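Local coordinates for protein HTP-2 (Caenorhabditis elegans, PDB 4TZM), which is a meiotic HORMA domain protein that binds a closure motif of HTP-3 and thereby probably takes part in assembling the chromosome axis, at residues 103-116 with 192-206. Numbering follows the deposited sequence.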
ATOM      1  N   GLY A 103      -1.019   8.399  12.736  1.00 56.75           N
ATOM      2  CA  GLY A 103      -1.799   7.231  13.102  1.00 49.89           C
ATOM      3  C   GLY A 103      -3.276   7.382  12.787  1.00 51.18           C
ATOM      4  O   GLY A 103      -4.125   6.847  13.499  1.00 52.37           O
ATOM      5  N   PHE A 104      -3.584   8.095  11.707  1.00 52.29           N
ATOM      6  CA  PHE A 104      -4.964   8.471  11.408  1.00 54.44           C
ATOM      7  C   PHE A 104      -5.558   7.718  10.222  1.00 52.27           C
ATOM      8  O   PHE A 104      -6.763   7.795   9.977  1.00 54.08           O
ATOM      9  CB  PHE A 104      -5.052   9.977  11.144  1.00 58.20           C
ATOM     10  CG  PHE A 104      -4.757  10.827  12.349  1.00 61.67           C
ATOM     11  CD1 PHE A 104      -4.821  10.295  13.632  1.00 62.83           C
ATOM     12  CD2 PHE A 104      -4.424  12.164  12.202  1.00 64.03           C
ATOM     13  CE1 PHE A 104      -4.551  11.082  14.742  1.00 64.41           C
ATOM     14  CE2 PHE A 104      -4.153  12.955  13.306  1.00 64.56           C
ATOM     15  CZ  PHE A 104      -4.216  12.414  14.576  1.00 64.23           C
ATOM     16  N   LEU A 105      -4.720   6.993   9.490  1.00 48.45           N
ATOM     17  CA  LEU A 105      -5.171   6.288   8.292  1.00 47.38           C
ATOM     18  C   LEU A 105      -5.550   4.837   8.583  1.00 44.90           C
ATOM     19  O   LEU A 105      -4.717   4.053   9.033  1.00 44.65           O
ATOM     20  CB  LEU A 105      -4.091   6.329   7.209  1.00 46.72           C
ATOM     21  CG  LEU A 105      -4.511   5.687   5.887  1.00 46.43           C
ATOM     22  CD1 LEU A 105      -5.597   6.521   5.224  1.00 49.94           C
ATOM     23  CD2 LEU A 105      -3.316   5.509   4.965  1.00 45.11           C
ATOM     24  N   LYS A 106      -6.805   4.485   8.312  1.00 45.81           N
ATOM     25  CA  LYS A 106      -7.300   3.124   8.523  1.00 48.23           C
ATOM     26  C   LYS A 106      -7.084   2.244   7.288  1.00 51.01           C
ATOM     27  O   LYS A 106      -6.554   1.133   7.383  1.00 51.36           O
ATOM     28  CB  LYS A 106      -8.788   3.155   8.900  1.00 53.22           C
ATOM     29  CG  LYS A 106      -9.469   1.792   8.951  1.00 60.81           C
ATOM     30  CD  LYS A 106      -8.969   0.940  10.110  1.00 63.40           C
ATOM     31  CE  LYS A 106      -9.739  -0.376  10.205  1.00 68.50           C
ATOM     32  NZ  LYS A 106      -9.658  -1.182   8.950  1.00 69.55           N
ATOM     33  N   GLU A 107      -7.487   2.756   6.131  1.00 52.34           N
ATOM     34  CA  GLU A 107      -7.387   2.022   4.877  1.00 51.50           C
ATOM     35  C   GLU A 107      -7.264   2.969   3.692  1.00 52.14           C
ATOM     36  O   GLU A 107      -7.997   3.950   3.607  1.00 54.82           O
ATOM     37  CB  GLU A 107      -8.613   1.128   4.679  1.00 55.05           C
ATOM     38  CG  GLU A 107      -8.692   0.498   3.294  1.00 58.24           C
ATOM     39  CD  GLU A 107      -9.952  -0.319   3.073  1.00 63.14           C
ATOM     40  OE1 GLU A 107     -10.704  -0.550   4.044  1.00 65.65           O
ATOM     41  OE2 GLU A 107     -10.192  -0.734   1.920  1.00 63.93           O
ATOM     42  N   ILE A 108      -6.341   2.686   2.778  1.00 48.66           N
ATOM     43  CA  ILE A 108      -6.346   3.373   1.492  1.00 48.15           C
ATOM     44  C   ILE A 108      -6.564   2.359   0.373  1.00 51.86           C
ATOM     45  O   ILE A 108      -5.899   1.321   0.313  1.00 50.84           O
ATOM     46  CB  ILE A 108      -5.048   4.177   1.240  1.00 46.98           C
ATOM     47  CG1 ILE A 108      -5.067   4.758  -0.176  1.00 53.06           C
ATOM     48  CG2 ILE A 108      -3.811   3.321   1.464  1.00 42.05           C
ATOM     49  CD1 ILE A 108      -3.930   5.701  -0.480  1.00 54.29           C
ATOM     50  N   SER A 109      -7.520   2.652  -0.502  1.00 53.32           N
ATOM     51  CA  SER A 109      -7.875   1.720  -1.562  1.00 54.23           C
ATOM     52  C   SER A 109      -7.838   2.353  -2.945  1.00 54.48           C
ATOM     53  O   SER A 109      -8.246   3.506  -3.133  1.00 53.70           O
ATOM     54  CB  SER A 109      -9.263   1.129  -1.304  1.00 59.16           C
ATOM     55  OG  SER A 109      -9.247   0.272  -0.179  1.00 61.10           O
ATOM     56  N   LEU A 110      -7.325   1.589  -3.901  1.00 51.02           N
ATOM     57  CA  LEU A 110      -7.446   1.925  -5.308  1.00 52.72           C
ATOM     58  C   LEU A 110      -8.743   1.318  -5.824  1.00 57.41           C
ATOM     59  O   LEU A 110      -8.882   0.097  -5.880  1.00 58.51           O
ATOM     60  CB  LEU A 110      -6.250   1.407  -6.104  1.00 51.08           C
ATOM     61  CG  LEU A 110      -6.383   1.568  -7.617  1.00 57.25           C
ATOM     62  CD1 LEU A 110      -6.719   3.011  -7.962  1.00 60.73           C
ATOM     63  CD2 LEU A 110      -5.114   1.131  -8.326  1.00 56.91           C
ATOM     64  N   VAL A 111      -9.691   2.171  -6.194  1.00 58.70           N
ATOM     65  CA  VAL A 111     -11.037   1.723  -6.527  1.00 64.32           C
ATOM     66  C   VAL A 111     -11.376   1.938  -8.000  1.00 69.60           C
ATOM     67  O   VAL A 111     -11.291   3.055  -8.508  1.00 70.23           O
ATOM     68  CB  VAL A 111     -12.079   2.450  -5.655  1.00 67.29           C
ATOM     69  CG1 VAL A 111     -13.488   2.136  -6.125  1.00 70.48           C
ATOM     70  CG2 VAL A 111     -11.897   2.073  -4.193  1.00 66.73           C
ATOM     71  N   VAL A 112     -11.761   0.861  -8.679  1.00 69.48           N
ATOM     72  CA  VAL A 112     -12.117   0.943 -10.091  1.00 69.54           C
ATOM     73  C   VAL A 112     -13.618   0.745 -10.297  1.00 74.36           C
ATOM     74  O   VAL A 112     -14.198  -0.238  -9.839  1.00 74.15           O
ATOM     75  CB  VAL A 112     -11.348  -0.093 -10.925  1.00 68.04           C
ATOM     76  CG1 VAL A 112     -11.668   0.075 -12.402  1.00 71.77           C
ATOM     77  CG2 VAL A 112      -9.852   0.044 -10.683  1.00 64.36           C
ATOM     78  N   THR A 113     -14.239   1.701 -10.981  1.00 79.95           N
ATOM     79  CA  THR A 113     -15.667   1.649 -11.282  1.00 87.31           C
ATOM     80  C   THR A 113     -15.900   1.873 -12.771  1.00 92.71           C
ATOM     81  O   THR A 113     -15.063   2.469 -13.445  1.00 95.09           O
ATOM     82  CB  THR A 113     -16.460   2.707 -10.493  1.00 88.31           C
ATOM     83  OG1 THR A 113     -15.949   4.014 -10.795  1.00 88.04           O
ATOM     84  CG2 THR A 113     -16.356   2.459  -8.997  1.00 85.71           C
ATOM     85  N   GLU A 114     -17.036   1.409 -13.282  1.00 95.96           N
ATOM     86  CA  GLU A 114     -17.374   1.628 -14.685  1.00101.82           C
ATOM     87  C   GLU A 114     -17.730   3.094 -14.940  1.00102.84           C
ATOM     88  O   GLU A 114     -17.296   3.684 -15.929  1.00102.18           O
ATOM     89  CB  GLU A 114     -18.523   0.711 -15.117  1.00109.89           C
ATOM     90  CG  GLU A 114     -19.756   0.772 -14.230  1.00115.32           C
ATOM     91  CD  GLU A 114     -20.906  -0.052 -14.778  1.00122.54           C
ATOM     92  OE1 GLU A 114     -20.771  -0.597 -15.896  1.00124.93           O
ATOM     93  OE2 GLU A 114     -21.946  -0.156 -14.092  1.00125.48           O
ATOM     94  N   HIS A 115     -18.506   3.682 -14.036  1.00103.94           N
ATOM     95  CA  HIS A 115     -18.904   5.078 -14.172  1.00106.03           C
ATOM     96  C   HIS A 115     -18.320   5.933 -13.053  1.00104.45           C
ATOM     97  O   HIS A 115     -18.224   5.496 -11.904  1.00101.24           O
ATOM     98  CB  HIS A 115     -20.430   5.205 -14.194  1.00109.26           C
ATOM     99  CG  HIS A 115     -21.088   4.375 -15.254  1.00112.73           C
ATOM    100  ND1 HIS A 115     -20.502   4.126 -16.476  1.00112.80           N
ATOM    101  CD2 HIS A 115     -22.276   3.728 -15.265  1.00115.69           C
ATOM    102  CE1 HIS A 115     -21.305   3.364 -17.198  1.00116.18           C
ATOM    103  NE2 HIS A 115     -22.387   3.108 -16.488  1.00118.15           N
ATOM    104  N   ASP A 116     -17.930   7.154 -13.402  1.00106.25           N
ATOM    105  CA  ASP A 116     -17.330   8.076 -12.446  1.00103.24           C
ATOM    106  C   ASP A 116     -18.313   8.424 -11.331  1.00102.64           C
ATOM    107  O   ASP A 116     -19.398   8.944 -11.588  1.00104.18           O
ATOM    108  CB  ASP A 116     -16.865   9.348 -13.160  1.00105.63           C
ATOM    109  CG  ASP A 116     -15.838  10.130 -12.360  1.00105.75           C
ATOM    110  OD1 ASP A 116     -15.828  10.016 -11.116  1.00106.34           O
ATOM    111  OD2 ASP A 116     -15.038  10.861 -12.982  1.00105.49           O
ATOM    112  N   GLU A 192     -13.848   0.638 -20.665  1.00100.00           N
ATOM    113  CA  GLU A 192     -14.219   1.882 -20.004  1.00103.75           C
ATOM    114  C   GLU A 192     -14.288   1.709 -18.493  1.00100.54           C
ATOM    115  O   GLU A 192     -14.956   0.802 -17.992  1.00102.06           O
ATOM    116  CB  GLU A 192     -15.559   2.389 -20.533  1.00111.08           C
ATOM    117  CG  GLU A 192     -15.548   2.741 -22.009  1.00121.01           C
ATOM    118  CD  GLU A 192     -16.889   3.256 -22.491  1.00133.34           C
ATOM    119  OE1 GLU A 192     -17.894   3.048 -21.780  1.00136.82           O
ATOM    120  OE2 GLU A 192     -16.936   3.875 -23.577  1.00139.24           O
ATOM    121  N   PHE A 193     -13.589   2.580 -17.771  1.00 92.21           N
ATOM    122  CA  PHE A 193     -13.613   2.547 -16.315  1.00 85.84           C
ATOM    123  C   PHE A 193     -13.122   3.854 -15.701  1.00 81.58           C
ATOM    124  O   PHE A 193     -12.458   4.654 -16.360  1.00 80.05           O
ATOM    125  CB  PHE A 193     -12.774   1.375 -15.785  1.00 80.68           C
ATOM    126  CG  PHE A 193     -11.331   1.408 -16.211  1.00 78.42           C
ATOM    127  CD1 PHE A 193     -10.402   2.182 -15.526  1.00 77.84           C
ATOM    128  CD2 PHE A 193     -10.898   0.649 -17.285  1.00 78.54           C
ATOM    129  CE1 PHE A 193      -9.074   2.208 -15.917  1.00 78.02           C
ATOM    130  CE2 PHE A 193      -9.572   0.668 -17.680  1.00 78.51           C
ATOM    131  CZ  PHE A 193      -8.658   1.447 -16.997  1.00 78.62           C
ATOM    132  N   THR A 194     -13.463   4.053 -14.431  1.00 78.61           N
ATOM    133  CA  THR A 194     -12.956   5.170 -13.645  1.00 75.52           C
ATOM    134  C   THR A 194     -12.129   4.639 -12.479  1.00 71.02           C
ATOM    135  O   THR A 194     -12.628   3.863 -11.666  1.00 66.10           O
ATOM    136  CB  THR A 194     -14.093   6.050 -13.096  1.00 75.89           C
ATOM    137  OG1 THR A 194     -14.819   6.631 -14.185  1.00 79.94           O
ATOM    138  CG2 THR A 194     -13.534   7.158 -12.220  1.00 75.04           C
ATOM    139  N   ALA A 195     -10.865   5.046 -12.402  1.00 71.50           N
ATOM    140  CA  ALA A 195     -10.008   4.633 -11.296  1.00 70.85           C
ATOM    141  C   ALA A 195      -9.934   5.732 -10.241  1.00 68.04           C
ATOM    142  O   ALA A 195      -9.782   6.907 -10.569  1.00 66.84           O
ATOM    143  CB  ALA A 195      -8.617   4.275 -11.798  1.00 69.07           C
ATOM    144  N   ASN A 196     -10.027   5.335  -8.975  1.00 69.06           N
ATOM    145  CA  ASN A 196     -10.142   6.273  -7.865  1.00 68.92           C
ATOM    146  C   ASN A 196      -9.317   5.841  -6.651  1.00 64.51           C
ATOM    147  O   ASN A 196      -9.128   4.648  -6.412  1.00 65.21           O
ATOM    148  CB  ASN A 196     -11.612   6.416  -7.469  1.00 73.46           C
ATOM    149  CG  ASN A 196     -11.960   7.807  -6.999  1.00 80.68           C
ATOM    150  OD1 ASN A 196     -12.896   7.994  -6.223  1.00 85.23           O
ATOM    151  ND2 ASN A 196     -11.210   8.794  -7.469  1.00 84.03           N
ATOM    152  N   PHE A 197      -8.815   6.816  -5.900  1.00 62.86           N
ATOM    153  CA  PHE A 197      -8.198   6.557  -4.604  1.00 60.68           C
ATOM    154  C   PHE A 197      -9.134   7.018  -3.495  1.00 62.12           C
ATOM    155  O   PHE A 197      -9.499   8.189  -3.430  1.00 66.30           O
ATOM    156  CB  PHE A 197      -6.849   7.264  -4.482  1.00 58.25           C
ATOM    157  CG  PHE A 197      -5.716   6.521  -5.126  1.00 59.61           C
ATOM    158  CD1 PHE A 197      -5.209   5.371  -4.545  1.00 57.87           C
ATOM    159  CD2 PHE A 197      -5.154   6.974  -6.309  1.00 63.23           C
ATOM    160  CE1 PHE A 197      -4.163   4.683  -5.132  1.00 56.88           C
ATOM    161  CE2 PHE A 197      -4.107   6.289  -6.901  1.00 62.07           C
ATOM    162  CZ  PHE A 197      -3.613   5.143  -6.311  1.00 58.78           C
ATOM    163  N   ARG A 198      -9.531   6.089  -2.634  1.00 58.52           N
ATOM    164  CA  ARG A 198     -10.466   6.393  -1.557  1.00 57.83           C
ATOM    165  C   ARG A 198      -9.931   5.857  -0.237  1.00 59.41           C
ATOM    166  O   ARG A 198      -9.393   4.753  -0.182  1.00 59.27           O
ATOM    167  CB  ARG A 198     -11.845   5.800  -1.857  1.00 55.24           C
ATOM    168  CG  ARG A 198     -12.369   6.127  -3.249  1.00 54.06           C
ATOM    169  CD  ARG A 198     -13.721   5.485  -3.515  1.00 55.99           C
ATOM    170  NE  ARG A 198     -14.103   5.601  -4.919  1.00 59.04           N
ATOM    171  CZ  ARG A 198     -15.272   5.206  -5.412  1.00 64.59           C
ATOM    172  NH1 ARG A 198     -16.186   4.672  -4.615  1.00 65.33           N
ATOM    173  NH2 ARG A 198     -15.529   5.350  -6.705  1.00 70.19           N
ATOM    174  N   LEU A 199     -10.075   6.637   0.829  1.00 60.29           N
ATOM    175  CA  LEU A 199      -9.500   6.239   2.104  1.00 57.74           C
ATOM    176  C   LEU A 199     -10.478   6.364   3.268  1.00 59.63           C
ATOM    177  O   LEU A 199     -11.526   7.000   3.158  1.00 60.26           O
ATOM    178  CB  LEU A 199      -8.220   7.044   2.381  1.00 54.55           C
ATOM    179  CG  LEU A 199      -8.231   8.573   2.426  1.00 54.26           C
ATOM    180  CD1 LEU A 199      -8.713   9.091   3.768  1.00 53.95           C
ATOM    181  CD2 LEU A 199      -6.841   9.110   2.132  1.00 52.29           C
ATOM    182  N   LYS A 200     -10.119   5.738   4.382  1.00 58.59           N
ATOM    183  CA  LYS A 200     -10.935   5.772   5.580  1.00 60.41           C
ATOM    184  C   LYS A 200     -10.085   6.226   6.757  1.00 58.37           C
ATOM    185  O   LYS A 200      -9.027   5.659   7.022  1.00 54.20           O
ATOM    186  CB  LYS A 200     -11.547   4.399   5.855  1.00 63.18           C
ATOM    187  CG  LYS A 200     -12.377   4.308   7.121  1.00 68.03           C
ATOM    188  CD  LYS A 200     -12.893   2.890   7.326  1.00 72.62           C
ATOM    189  CE  LYS A 200     -13.714   2.767   8.599  1.00 78.84           C
ATOM    190  NZ  LYS A 200     -14.127   1.356   8.840  1.00 81.75           N
ATOM    191  N   TYR A 201     -10.543   7.263   7.447  1.00 62.16           N
ATOM    192  CA  TYR A 201      -9.839   7.773   8.613  1.00 60.55           C
ATOM    193  C   TYR A 201     -10.105   6.872   9.814  1.00 59.89           C
ATOM    194  O   TYR A 201     -11.112   6.163   9.858  1.00 60.99           O
ATOM    195  CB  TYR A 201     -10.270   9.208   8.921  1.00 61.17           C
ATOM    196  CG  TYR A 201      -9.929  10.228   7.852  1.00 61.29           C
ATOM    197  CD1 TYR A 201     -10.793  10.471   6.790  1.00 63.63           C
ATOM    198  CD2 TYR A 201      -8.753  10.966   7.917  1.00 61.53           C
ATOM    199  CE1 TYR A 201     -10.491  11.411   5.818  1.00 64.58           C
ATOM    200  CE2 TYR A 201      -8.441  11.909   6.948  1.00 63.17           C
ATOM    201  CZ  TYR A 201      -9.312  12.126   5.902  1.00 65.95           C
ATOM    202  OH  TYR A 201      -9.002  13.064   4.940  1.00 68.15           O
ATOM    203  N   THR A 202      -9.197   6.890  10.782  1.00 60.73           N
ATOM    204  CA  THR A 202      -9.405   6.172  12.034  1.00 63.98           C
ATOM    205  C   THR A 202     -10.318   6.979  12.955  1.00 72.32           C
ATOM    206  O   THR A 202     -10.610   8.146  12.683  1.00 72.19           O
ATOM    207  CB  THR A 202      -8.075   5.886  12.754  1.00 58.19           C
ATOM    208  OG1 THR A 202      -7.401   7.120  13.029  1.00 54.20           O
ATOM    209  CG2 THR A 202      -7.179   5.005  11.895  1.00 55.11           C
ATOM    210  N   ASN A 203     -10.767   6.358  14.042  1.00 81.11           N
ATOM    211  CA  ASN A 203     -11.625   7.034  15.013  1.00 89.44           C
ATOM    212  C   ASN A 203     -10.870   8.121  15.771  1.00 93.16           C
ATOM    213  O   ASN A 203     -11.460   9.106  16.219  1.00 93.62           O
ATOM    214  CB  ASN A 203     -12.215   6.028  16.006  1.00 92.68           C
ATOM    215  CG  ASN A 203     -12.911   4.866  15.324  1.00 96.90           C
ATOM    216  OD1 ASN A 203     -13.313   4.958  14.163  1.00 98.75           O
ATOM    217  ND2 ASN A 203     -13.059   3.761  16.046  1.00 98.97           N
ATOM    218  N   ASP A 204      -9.560   7.932  15.908  1.00 96.13           N
ATOM    219  CA  ASP A 204      -8.706   8.872  16.629  1.00 97.49           C
ATOM    220  C   ASP A 204      -8.536  10.181  15.864  1.00 94.22           C
ATOM    221  O   ASP A 204      -8.251  11.223  16.455  1.00 95.43           O
ATOM    222  CB  ASP A 204      -7.329   8.254  16.896  1.00 99.66           C
ATOM    223  CG  ASP A 204      -7.362   6.738  16.942  1.00101.92           C
ATOM    224  OD1 ASP A 204      -8.466   6.163  17.052  1.00104.45           O
ATOM    225  OD2 ASP A 204      -6.279   6.119  16.871  1.00100.60           O
ATOM    226  N   ALA A 205      -8.707  10.117  14.547  1.00 89.20           N
ATOM    227  CA  ALA A 205      -8.515  11.271  13.675  1.00 86.83           C
ATOM    228  C   ALA A 205      -9.450  12.424  14.027  1.00 88.91           C
ATOM    229  O   ALA A 205     -10.666  12.244  14.098  1.00 92.62           O
ATOM    230  CB  ALA A 205      -8.709  10.866  12.222  1.00 86.21           C
ATOM    231  N   PRO A 206      -8.878  13.618  14.252  1.00 87.36           N
ATOM    232  CA  PRO A 206      -9.666  14.825  14.522  1.00 88.75           C
ATOM    233  C   PRO A 206     -10.479  15.243  13.303  1.00 89.29           C
ATOM    234  O   PRO A 206     -10.156  14.838  12.185  1.00 83.93           O
ATOM    235  CB  PRO A 206      -8.601  15.882  14.850  1.00 87.73           C
ATOM    236  CG  PRO A 206      -7.357  15.109  15.167  1.00 85.69           C
ATOM    237  CD  PRO A 206      -7.431  13.878  14.324  1.00 84.21           C
TER
HETATM  238  O   HOH W   1     -14.113   5.076  -9.143  1.00 84.55           O
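Lys106 and Glu107 both face Lys200 in a classic beta bulge that shifts by one residue the register of the antiparallel strands 105-113 and 193-201. Lys200 O takes a bond from Lys106 N (2.8 Å) and a weak one from Glu107 N, while Lys200 N returns to Glu107 O. Beyond the bulge the pairing is regular as far as Thr113 and Thr194.

Arg198 lies across Val111, its chain extended from CG to NE, and sets one guanidinium face over Val111 CG1, 3.6 Å from CZ. NE bonds Asn196 OD1 in the carboxamide plane, on a lone pair, at 3.0 Å, but the bond is bent (137° at the hydrogen) and OD1 is tilted from the guanidinium plane; the terminal nitrogens reach the carbonyls of Asp118 and Phe220, and a water joins NH2, weakly, to Thr113 OG1. A leucine here would probably leave both carbonyls and Asn196 OD1 without these donors and uncover the Val111 methyl.

On the other face of the sheet, turned to helices 35-56 and 84-102, Leu110 CD1 sits over the centre of the Phe197 ring, 4.2 Å from its centroid. Near the helix end closed by Gly103, the Phe104 ring carries Ala205 CA and Pro206 CD over one face, the proline carbon 3.5 Å from CZ. Phe104 CG stands anti to the carbonyl carbon (chi1 -66°), which brings the ring against Ala205 and Pro206.

Strand 193-201 also pairs antiparallel with the bound peptide, so it lies between strand 105-113 and the peptide in one continuous sheet, an arrangement characteristic of a HORMA domain holding its closure motif.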